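Local coordinates for protein cell division topological specificity factor (Helicobacter pylori, PDB 3KU7) that probably confines formation of the division septum to midcell by countering the MinC and MinD inhibitors at internal sites while leaving them active at the poles, at residues L23-A28 / I72-I77. Numbering follows the deposited sequence.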
loop_
_atom_site.group_PDB
_atom_site.type_symbol
_atom_site.label_atom_id
_atom_site.label_comp_id
_atom_site.label_asym_id
_atom_site.label_seq_id
_atom_site.Cartn_x
_atom_site.Cartn_y
_atom_site.Cartn_z
ATOM N N LEU A 23 -2.066 -10.436 3.885
ATOM C CA LEU A 23 -2.349 -9.309 3.008
ATOM C C LEU A 23 -0.959 -8.690 2.855
ATOM O O LEU A 23 -0.187 -8.693 3.805
ATOM C CB LEU A 23 -3.307 -8.341 3.695
ATOM C CG LEU A 23 -4.191 -7.452 2.827
ATOM C CD1 LEU A 23 -5.195 -8.279 2.033
ATOM C CD2 LEU A 23 -4.918 -6.508 3.751
ATOM N N LYS A 24 -0.645 -8.164 1.672
ATOM C CA LYS A 24 0.670 -7.586 1.405
ATOM C C LYS A 24 0.608 -6.214 0.759
ATOM O O LYS A 24 -0.083 -6.013 -0.215
ATOM C CB LYS A 24 1.460 -8.531 0.502
ATOM C CG LYS A 24 2.834 -8.027 0.118
ATOM C CD LYS A 24 3.906 -8.892 0.757
ATOM C CE LYS A 24 5.212 -8.861 -0.052
ATOM N NZ LYS A 24 6.073 -10.064 0.168
ATOM N N LEU A 25 1.385 -5.281 1.285
ATOM C CA LEU A 25 1.411 -3.924 0.769
ATOM C C LEU A 25 2.809 -3.473 0.396
ATOM O O LEU A 25 3.737 -3.581 1.187
ATOM C CB LEU A 25 0.827 -2.981 1.815
ATOM C CG LEU A 25 1.074 -1.511 1.571
ATOM C CD1 LEU A 25 0.050 -0.971 0.603
ATOM C CD2 LEU A 25 0.971 -0.813 2.896
ATOM N N ILE A 26 2.954 -2.949 -0.813
ATOM C CA ILE A 26 4.249 -2.476 -1.269
ATOM C C ILE A 26 4.209 -1.019 -1.643
ATOM O O ILE A 26 3.295 -0.564 -2.332
ATOM C CB ILE A 26 4.736 -3.268 -2.498
ATOM C CG1 ILE A 26 5.359 -4.574 -2.025
ATOM C CG2 ILE A 26 5.736 -2.446 -3.316
ATOM C CD1 ILE A 26 5.655 -5.517 -3.146
ATOM N N LEU A 27 5.193 -0.274 -1.165
ATOM C CA LEU A 27 5.269 1.129 -1.514
ATOM C C LEU A 27 6.597 1.320 -2.201
ATOM O O LEU A 27 7.643 1.242 -1.575
ATOM C CB LEU A 27 5.183 2.020 -0.275
ATOM C CG LEU A 27 3.949 2.924 -0.232
ATOM C CD1 LEU A 27 4.118 3.980 0.844
ATOM C CD2 LEU A 27 3.782 3.595 -1.570
ATOM N N ALA A 28 6.554 1.564 -3.502
ATOM C CA ALA A 28 7.778 1.748 -4.257
ATOM C C ALA A 28 8.002 3.184 -4.722
ATOM O O ALA A 28 7.071 3.931 -4.988
ATOM C CB ALA A 28 7.783 0.808 -5.436
ATOM N N ILE A 72 9.134 -0.181 0.386
ATOM C CA ILE A 72 8.713 -0.382 1.770
ATOM C C ILE A 72 7.703 -1.536 1.696
ATOM O O ILE A 72 6.594 -1.366 1.182
ATOM C CB ILE A 72 7.969 0.816 2.342
ATOM C CG1 ILE A 72 8.673 2.121 1.951
ATOM C CG2 ILE A 72 7.828 0.630 3.861
ATOM C CD1 ILE A 72 10.002 2.249 2.541
ATOM N N GLU A 73 8.083 -2.702 2.209
ATOM C CA GLU A 73 7.240 -3.893 2.160
ATOM C C GLU A 73 6.545 -4.076 3.491
ATOM O O GLU A 73 7.151 -3.901 4.528
ATOM C CB GLU A 73 8.118 -5.110 1.847
ATOM C CG GLU A 73 7.384 -6.309 1.249
ATOM C CD GLU A 73 8.313 -7.309 0.555
ATOM O OE1 GLU A 73 9.264 -7.805 1.203
ATOM O OE2 GLU A 73 8.087 -7.610 -0.638
ATOM N N VAL A 74 5.266 -4.427 3.455
ATOM C CA VAL A 74 4.485 -4.616 4.673
ATOM C C VAL A 74 3.577 -5.839 4.628
ATOM O O VAL A 74 2.604 -5.866 3.872
ATOM C CB VAL A 74 3.599 -3.393 4.979
ATOM C CG1 VAL A 74 2.732 -3.684 6.180
ATOM C CG2 VAL A 74 4.450 -2.204 5.284
ATOM N N GLU A 75 3.900 -6.833 5.460
ATOM C CA GLU A 75 3.139 -8.070 5.556
ATOM C C GLU A 75 2.170 -7.988 6.716
ATOM O O GLU A 75 2.518 -7.695 7.859
ATOM C CB GLU A 75 4.074 -9.273 5.716
ATOM C CG GLU A 75 5.021 -9.493 4.543
ATOM C CD GLU A 75 6.155 -8.442 4.410
ATOM O OE1 GLU A 75 6.771 -8.368 3.324
ATOM O OE2 GLU A 75 6.457 -7.701 5.374
ATOM N N ILE A 76 0.929 -8.282 6.385
ATOM C CA ILE A 76 -0.166 -8.205 7.316
ATOM C C ILE A 76 -0.958 -9.501 7.459
ATOM O O ILE A 76 -1.596 -9.959 6.523
ATOM C CB ILE A 76 -1.112 -7.073 6.853
ATOM C CG1 ILE A 76 -0.301 -5.777 6.633
ATOM C CG2 ILE A 76 -2.232 -6.894 7.866
ATOM C CD1 ILE A 76 -0.994 -4.691 5.812
ATOM N N ILE A 77 -0.919 -10.078 8.651
ATOM C CA ILE A 77 -1.662 -11.290 8.932
ATOM C C ILE A 77 -3.048 -10.934 9.448
ATOM O O ILE A 77 -3.181 -10.290 10.478
ATOM C CB ILE A 77 -0.947 -12.150 9.989
ATOM C CG1 ILE A 77 0.297 -12.801 9.396
ATOM C CG2 ILE A 77 -1.864 -13.196 10.493
ATOM C CD1 ILE A 77 1.414 -11.824 9.182
#
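Lys24 reaches over to Glu73 and runs beside Glu75 on one face of an antiparallel beta sheet in the alpha+beta fold of MinE. Strand 22-30 pairs here with strand 69-77, the central strand of the chain's three. The short segments run at 169° to each other.

Lys24 forms a salt-bridge network with the two glutamates. The lysine crosses Glu73 obliquely, and its NZ lies 3.3 Å from Glu73 OE2. Its CG is anti to the backbone N (chi1 178°), and a bend at chi2 sets Lys24 CD beside Glu75 CG, 4.0 Å away. The bridge from Lys24 NZ to Glu75 OE1 is long, at 3.7 Å. Two carboxylates near one amine would be expected to favour its charged form. Ile26 lies alongside Glu73 on this face.

The other face is apolar. Leu23 pairs with Ile76, Leu25 with Val74 and Leu27 with Ile72, and all three are hydrogen-bonded pairs. They meet through their CB atoms, 4.0 Å apart for Leu23 and Ile76 and 4.2 Å for Leu25 and Val74. Helix 38-53 packs on this face: Ile45 and Ile49 touch Leu25, and Ile46 touches Val74.

Lys24 to Ala28 also pair with an antiparallel strand of the second subunit, so the sheet continues across the dimer interface. Leu25 packs there on Leu25 of the second subunit.

Six backbone hydrogen bonds join the two segments. In one, Val74 N donates to Leu25 O at 2.9 Å.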